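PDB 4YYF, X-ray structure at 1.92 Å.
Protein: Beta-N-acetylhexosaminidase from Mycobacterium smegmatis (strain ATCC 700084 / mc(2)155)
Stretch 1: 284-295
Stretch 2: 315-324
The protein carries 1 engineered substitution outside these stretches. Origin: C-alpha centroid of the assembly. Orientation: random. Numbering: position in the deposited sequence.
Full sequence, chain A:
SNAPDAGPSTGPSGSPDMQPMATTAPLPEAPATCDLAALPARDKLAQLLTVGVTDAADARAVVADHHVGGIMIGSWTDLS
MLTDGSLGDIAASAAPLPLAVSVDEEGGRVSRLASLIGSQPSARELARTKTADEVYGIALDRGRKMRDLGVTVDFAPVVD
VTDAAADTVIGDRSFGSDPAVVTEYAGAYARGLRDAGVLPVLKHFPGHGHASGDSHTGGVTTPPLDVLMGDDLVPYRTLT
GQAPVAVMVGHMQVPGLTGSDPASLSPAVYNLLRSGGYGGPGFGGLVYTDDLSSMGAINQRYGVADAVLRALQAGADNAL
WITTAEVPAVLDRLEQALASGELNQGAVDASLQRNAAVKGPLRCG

Stretch 1 284-295: GGLVYTDDLSSM
Stretch 2, residues 315-324: GADNALWITT

Two neighbouring segments of the hexosaminidase chain run roughly the same way, their end-to-end directions 37° apart, and bury 727 Å² between them. Both carry short extended strands, around Val-287 to Thr-289 and Ala-319 to Trp-321; Tyr-288 (-95/159) and Asn-318 form a single bridge, CA to CA 4.7 Å. Val-287 (-123/119, chi1 t) lies nearest Asp-317, Thr-289 (-95/160) nearest Ala-319, and Asp-291 (-56/119) nearest Trp-321 (CA to CA 4.5 Å).

Gly-315 leaves a helix with phi/psi 138/5, where a CB would be jammed against the preceding carbonyl, so glycine fits. Ala-316 (-66/147) sets its small CB 3.7 Å from Thr-289 CG2. Asp-317 (-93/-19, chi1 m) points toward stretch 1 and binds both backbone polar atoms of Val-287, which belong to successive peptide units: Val-287 N donates to Asp-317 OD2 at 2.8 Å, a carboxylate suiting a backbone NH, and Asp-317 N donates to Val-287 O at 2.9 Å. Asp-317 CB also packs 3.6 Å from Leu-286 CD1 (chi1 t, chi2 p). Asn-318 (-146/117, chi1 t) adds a weak bond from its N to Val-287 O, 3.1 Å, while Asn-318 O accepts from Thr-289 N at 3.0 Å and receives a CA-H...O contact from Tyr-288 CA at 3.4 Å. Asn-318 OD1 sits obliquely to the Tyr-288 ring (chi1 m, chi2 -92°), 3.4 Å from Tyr-288 CE1.

Ala-319 (-97/122) directs CA-to-CB away overall, yet its CB touches Leu-292 CD1 at 3.9 Å; Leu-292 (-90/-8) is m, t. At Leu-320 (-114/134, chi1 t, chi2 m) the backbone is held at both ends: Leu-320 N donates almost linearly to Thr-289 OG1 at 3.2 Å, and Leu-320 O accepts from Leu-292 N at 2.9 Å. Thr-289, chi1 p, points toward stretch 2, and Thr-289 OG1 in turn donates to Asp-290 O at 2.9 Å, so one hydroxyl serves both segments. Leu-320 CD1 lies 4.0 Å from Asp-291 CB.

Trp-321 (-150/173, chi1 p, chi2 101°) has CA-to-CB sideways to stretch 1, with its CB 3.4 Å from Ser-293 OG (chi1 p), which lies at the ring edge. Ile-322 (-106/13, chi1 p, chi2 t) points toward stretch 1; Ile-322 N makes a weak bond to Ser-293 OG at 3.4 Å, Ile-322 CG2 packs 3.6 Å from Asp-291 CG, and Ile-322 CD1 reaches Ser-294 OG (chi1 p) at 3.5 Å. Asp-291 (chi1 t) braces this turn, OD1 accepting from Ser-293 N at 2.9 Å and Ser-294 N at 3.2 Å. Finally, a water 2.9 Å from Ser-293 OG donates to Thr-323 OG1 at 2.8 Å, spanning the gap.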

ATOM      1  N   GLY A 284      -2.003   6.002 -13.581  1.00 20.22           N
ATOM      2  CA  GLY A 284      -2.913   4.944 -13.983  1.00 13.79           C
ATOM      3  C   GLY A 284      -2.626   3.605 -13.320  1.00 15.56           C
ATOM      4  O   GLY A 284      -3.295   2.620 -13.605  1.00 18.80           O
ATOM      5  N   GLY A 285      -1.643   3.568 -12.426  1.00 15.77           N
ATOM      6  CA  GLY A 285      -1.291   2.331 -11.760  1.00 15.14           C
ATOM      7  C   GLY A 285      -2.089   2.032 -10.504  1.00 14.16           C
ATOM      8  O   GLY A 285      -3.126   2.650 -10.221  1.00 15.76           O
ATOM      9  N   LEU A 286      -1.588   1.063  -9.746  1.00 14.34           N
ATOM     10  CA  LEU A 286      -2.293   0.507  -8.609  1.00 14.58           C
ATOM     11  C   LEU A 286      -2.234   1.429  -7.398  1.00 15.17           C
ATOM     12  O   LEU A 286      -1.174   1.955  -7.044  1.00 15.46           O
ATOM     13  CB  LEU A 286      -1.670  -0.842  -8.248  1.00 16.54           C
ATOM     14  CG  LEU A 286      -2.469  -1.759  -7.329  1.00 19.52           C
ATOM     15  CD1 LEU A 286      -3.755  -2.161  -8.037  1.00 13.75           C
ATOM     16  CD2 LEU A 286      -1.638  -2.991  -6.950  1.00 17.52           C
ATOM     17  N   VAL A 287      -3.381   1.626  -6.757  1.00 13.29           N
ATOM     18  CA  VAL A 287      -3.455   2.494  -5.585  1.00 12.91           C
ATOM     19  C   VAL A 287      -4.008   1.724  -4.385  1.00 16.64           C
ATOM     20  O   VAL A 287      -5.140   1.230  -4.432  1.00 16.64           O
ATOM     21  CB  VAL A 287      -4.323   3.744  -5.861  1.00 14.86           C
ATOM     22  CG1 VAL A 287      -4.360   4.632  -4.634  1.00 12.94           C
ATOM     23  CG2 VAL A 287      -3.763   4.542  -7.046  1.00 12.34           C
ATOM     24  N   TYR A 288      -3.203   1.616  -3.321  1.00 13.90           N
ATOM     25  CA  TYR A 288      -3.617   0.962  -2.080  1.00 12.14           C
ATOM     26  C   TYR A 288      -4.138   1.985  -1.082  1.00 17.82           C
ATOM     27  O   TYR A 288      -3.801   3.168  -1.173  1.00 18.26           O
ATOM     28  CB  TYR A 288      -2.413   0.285  -1.404  1.00 14.22           C
ATOM     29  CG  TYR A 288      -1.922  -1.004  -2.021  1.00 11.88           C
ATOM     30  CD1 TYR A 288      -2.398  -2.226  -1.572  1.00 12.25           C
ATOM     31  CD2 TYR A 288      -0.940  -1.001  -3.008  1.00 14.43           C
ATOM     32  CE1 TYR A 288      -1.931  -3.429  -2.112  1.00 14.84           C
ATOM     33  CE2 TYR A 288      -0.460  -2.208  -3.562  1.00 11.40           C
ATOM     34  CZ  TYR A 288      -0.973  -3.409  -3.104  1.00 15.15           C
ATOM     35  OH  TYR A 288      -0.530  -4.611  -3.619  1.00 16.81           O
ATOM     36  N   THR A 289      -4.928   1.526  -0.104  1.00 14.17           N
ATOM     37  CA  THR A 289      -5.167   2.325   1.091  1.00 13.34           C
ATOM     38  C   THR A 289      -4.196   1.888   2.172  1.00 13.65           C
ATOM     39  O   THR A 289      -3.670   0.776   2.143  1.00 19.55           O
ATOM     40  CB  THR A 289      -6.570   2.110   1.683  1.00 14.72           C
ATOM     41  OG1 THR A 289      -6.643   0.772   2.202  1.00 15.60           O
ATOM     42  CG2 THR A 289      -7.651   2.333   0.641  1.00 13.94           C
ATOM     43  N   ASP A 290      -4.001   2.753   3.160  1.00 14.64           N
ATOM     44  CA  ASP A 290      -3.323   2.374   4.397  1.00 16.06           C
ATOM     45  C   ASP A 290      -4.318   1.493   5.169  1.00 17.69           C
ATOM     46  O   ASP A 290      -5.472   1.338   4.753  1.00 18.17           O
ATOM     47  CB  ASP A 290      -2.961   3.645   5.183  1.00 16.75           C
ATOM     48  CG  ASP A 290      -1.857   3.433   6.224  1.00 20.75           C
ATOM     49  OD1 ASP A 290      -1.515   2.283   6.558  1.00 17.27           O
ATOM     50  OD2 ASP A 290      -1.340   4.451   6.723  1.00 17.85           O
ATOM     51  N   ASP A 291      -3.863   0.911   6.274  1.00 13.66           N
ATOM     52  CA  ASP A 291      -4.640  -0.050   7.074  1.00 15.53           C
ATOM     53  C   ASP A 291      -5.988   0.518   7.529  1.00 17.77           C
ATOM     54  O   ASP A 291      -6.042   1.516   8.236  1.00 21.31           O
ATOM     55  CB  ASP A 291      -3.752  -0.494   8.251  1.00 15.04           C
ATOM     56  CG  ASP A 291      -4.494  -1.199   9.375  1.00 20.71           C
ATOM     57  OD1 ASP A 291      -5.591  -1.762   9.183  1.00 20.45           O
ATOM     58  OD2 ASP A 291      -3.931  -1.199  10.490  1.00 22.92           O
ATOM     59  N   LEU A 292      -7.070  -0.133   7.096  1.00 16.91           N
ATOM     60  CA  LEU A 292      -8.438   0.333   7.353  1.00 18.09           C
ATOM     61  C   LEU A 292      -9.079  -0.186   8.643  1.00 20.09           C
ATOM     62  O   LEU A 292     -10.154   0.275   9.020  1.00 20.96           O
ATOM     63  CB  LEU A 292      -9.357  -0.011   6.176  1.00 19.26           C
ATOM     64  CG  LEU A 292      -9.054   0.622   4.823  1.00 19.58           C
ATOM     65  CD1 LEU A 292      -9.888  -0.038   3.747  1.00 20.57           C
ATOM     66  CD2 LEU A 292      -9.324   2.122   4.855  1.00 15.15           C
ATOM     67  N   SER A 293      -8.438  -1.130   9.331  1.00 19.45           N
ATOM     68  CA  SER A 293      -9.084  -1.745  10.499  1.00 15.95           C
ATOM     69  C   SER A 293      -8.492  -1.338  11.856  1.00 21.53           C
ATOM     70  O   SER A 293      -9.228  -1.084  12.811  1.00 22.91           O
ATOM     71  CB  SER A 293      -9.090  -3.266  10.370  1.00 18.25           C
ATOM     72  OG  SER A 293      -7.767  -3.777  10.421  1.00 16.95           O
ATOM     73  N   SER A 294      -7.171  -1.289  11.963  1.00 20.81           N
ATOM     74  CA  SER A 294      -6.563  -1.049  13.276  1.00 23.05           C
ATOM     75  C   SER A 294      -6.278   0.414  13.535  1.00 20.64           C
ATOM     76  O   SER A 294      -5.978   0.796  14.671  1.00 26.34           O
ATOM     77  CB  SER A 294      -5.270  -1.841  13.447  1.00 23.30           C
ATOM     78  OG  SER A 294      -4.195  -1.206  12.774  1.00 22.94           O
HETATM   79  N   MSE A 295      -6.374   1.238  12.497  1.00 18.97           N
HETATM   80  CA  MSE A 295      -5.993   2.651  12.610  1.00 19.43           C
HETATM   81  C   MSE A 295      -7.156   3.553  13.004  1.00 23.48           C
HETATM   82  O   MSE A 295      -8.175   3.595  12.313  1.00 24.12           O
HETATM   83  CB  MSE A 295      -5.343   3.136  11.302  1.00 19.16           C
HETATM   84  CG  MSE A 295      -4.065   2.378  10.998  1.00 19.02           C
HETATM   85 SE   MSE A 295      -3.083   3.021   9.449  0.68 21.12          SE
HETATM   86  CE  MSE A 295      -2.433   4.690  10.200  1.00 14.79           C
ATOM     87  N   GLY A 315     -12.106   5.477  -4.938  1.00 19.99           N
ATOM     88  CA  GLY A 315     -11.209   5.271  -6.059  1.00 20.16           C
ATOM     89  C   GLY A 315      -9.991   4.419  -5.794  1.00 18.04           C
ATOM     90  O   GLY A 315      -9.152   4.259  -6.684  1.00 15.85           O
ATOM     91  N   ALA A 316      -9.882   3.848  -4.593  1.00 15.19           N
ATOM     92  CA  ALA A 316      -8.787   2.923  -4.330  1.00 13.44           C
ATOM     93  C   ALA A 316      -8.949   1.665  -5.184  1.00 15.91           C
ATOM     94  O   ALA A 316     -10.070   1.238  -5.461  1.00 17.53           O
ATOM     95  CB  ALA A 316      -8.723   2.560  -2.848  1.00 15.22           C
ATOM     96  N   ASP A 317      -7.830   1.078  -5.603  1.00 12.68           N
ATOM     97  CA  ASP A 317      -7.871  -0.198  -6.324  1.00 13.70           C
ATOM     98  C   ASP A 317      -7.713  -1.354  -5.362  1.00 17.89           C
ATOM     99  O   ASP A 317      -8.016  -2.501  -5.695  1.00 16.33           O
ATOM    100  CB  ASP A 317      -6.710  -0.312  -7.298  1.00 13.08           C
ATOM    101  CG  ASP A 317      -6.705   0.774  -8.324  1.00 16.49           C
ATOM    102  OD1 ASP A 317      -7.722   0.921  -9.031  1.00 18.38           O
ATOM    103  OD2 ASP A 317      -5.678   1.479  -8.414  1.00 19.50           O
ATOM    104  N   ASN A 318      -7.184  -1.068  -4.183  1.00 15.23           N
ATOM    105  CA  ASN A 318      -6.870  -2.145  -3.258  1.00 15.72           C
ATOM    106  C   ASN A 318      -7.069  -1.722  -1.812  1.00 15.66           C
ATOM    107  O   ASN A 318      -6.399  -0.817  -1.318  1.00 15.63           O
ATOM    108  CB  ASN A 318      -5.437  -2.634  -3.480  1.00 16.42           C
ATOM    109  CG  ASN A 318      -5.212  -4.030  -2.933  1.00 15.09           C
ATOM    110  OD1 ASN A 318      -5.234  -4.249  -1.722  1.00 16.83           O
ATOM    111  ND2 ASN A 318      -4.999  -4.984  -3.830  1.00 16.70           N
ATOM    112  N   ALA A 319      -8.001  -2.384  -1.142  1.00 11.69           N
ATOM    113  CA  ALA A 319      -8.339  -2.064   0.242  1.00 12.98           C
ATOM    114  C   ALA A 319      -7.584  -2.999   1.158  1.00 18.89           C
ATOM    115  O   ALA A 319      -7.729  -4.228   1.069  1.00 18.21           O
ATOM    116  CB  ALA A 319      -9.840  -2.207   0.466  1.00 16.97           C
ATOM    117  N   LEU A 320      -6.789  -2.410   2.049  1.00 14.94           N
ATOM    118  CA  LEU A 320      -5.879  -3.159   2.903  1.00 12.71           C
ATOM    119  C   LEU A 320      -6.314  -3.042   4.362  1.00 14.83           C
ATOM    120  O   LEU A 320      -6.629  -1.949   4.830  1.00 15.07           O
ATOM    121  CB  LEU A 320      -4.466  -2.574   2.730  1.00 13.75           C
ATOM    122  CG  LEU A 320      -3.209  -3.034   3.498  1.00 25.89           C
ATOM    123  CD1 LEU A 320      -3.058  -2.366   4.835  1.00 30.28           C
ATOM    124  CD2 LEU A 320      -3.155  -4.526   3.681  1.00 26.23           C
ATOM    125  N   TRP A 321      -6.341  -4.167   5.073  1.00 16.79           N
ATOM    126  CA  TRP A 321      -6.473  -4.154   6.536  1.00 15.52           C
ATOM    127  C   TRP A 321      -5.771  -5.380   7.112  1.00 18.08           C
ATOM    128  O   TRP A 321      -5.294  -6.223   6.355  1.00 15.43           O
ATOM    129  CB  TRP A 321      -7.932  -3.995   6.996  1.00 14.41           C
ATOM    130  CG  TRP A 321      -8.811  -5.231   6.943  1.00 15.47           C
ATOM    131  CD1 TRP A 321      -9.154  -6.043   7.997  1.00 17.35           C
ATOM    132  CD2 TRP A 321      -9.503  -5.753   5.792  1.00 17.48           C
ATOM    133  NE1 TRP A 321     -10.003  -7.044   7.563  1.00 19.60           N
ATOM    134  CE2 TRP A 321     -10.231  -6.886   6.221  1.00 17.89           C
ATOM    135  CE3 TRP A 321      -9.566  -5.374   4.445  1.00 18.89           C
ATOM    136  CZ2 TRP A 321     -11.007  -7.652   5.339  1.00 14.73           C
ATOM    137  CZ3 TRP A 321     -10.341  -6.132   3.572  1.00 17.28           C
ATOM    138  CH2 TRP A 321     -11.049  -7.258   4.024  1.00 14.35           C
ATOM    139  N   ILE A 322      -5.652  -5.476   8.432  1.00 16.32           N
ATOM    140  CA  ILE A 322      -4.619  -6.364   8.961  1.00 18.95           C
ATOM    141  C   ILE A 322      -5.079  -7.688   9.565  1.00 15.66           C
ATOM    142  O   ILE A 322      -4.293  -8.381  10.204  1.00 16.34           O
ATOM    143  CB  ILE A 322      -3.614  -5.621   9.888  1.00 20.78           C
ATOM    144  CG1 ILE A 322      -4.287  -5.134  11.173  1.00 18.52           C
ATOM    145  CG2 ILE A 322      -2.963  -4.451   9.131  1.00 21.42           C
ATOM    146  CD1 ILE A 322      -3.306  -4.542  12.178  1.00 19.50           C
ATOM    147  N   THR A 323      -6.336  -8.055   9.330  1.00 17.02           N
ATOM    148  CA  THR A 323      -6.870  -9.330   9.808  1.00 19.72           C
ATOM    149  C   THR A 323      -7.729 -10.000   8.732  1.00 21.52           C
ATOM    150  O   THR A 323      -8.248  -9.327   7.841  1.00 19.98           O
ATOM    151  CB  THR A 323      -7.721  -9.132  11.072  1.00 18.68           C
ATOM    152  OG1 THR A 323      -8.630  -8.050  10.837  1.00 17.53           O
ATOM    153  CG2 THR A 323      -6.846  -8.792  12.282  1.00 17.30           C
ATOM    154  N   THR A 324      -7.900 -11.318   8.835  1.00 19.30           N
ATOM    155  CA  THR A 324      -8.683 -12.082   7.864  1.00 16.84           C
ATOM    156  C   THR A 324     -10.129 -12.323   8.294  1.00 18.64           C
ATOM    157  O   THR A 324     -10.958 -12.716   7.466  1.00 17.32           O
ATOM    158  CB  THR A 324      -8.082 -13.472   7.646  1.00 14.89           C
ATOM    159  OG1 THR A 324      -8.068 -14.160   8.902  1.00 18.02           O
ATOM    160  CG2 THR A 324      -6.648 -13.372   7.089  1.00 14.90           C
TER
HETATM  161  O   HOH W   1      -8.326  -5.778  12.512  1.00 38.16           O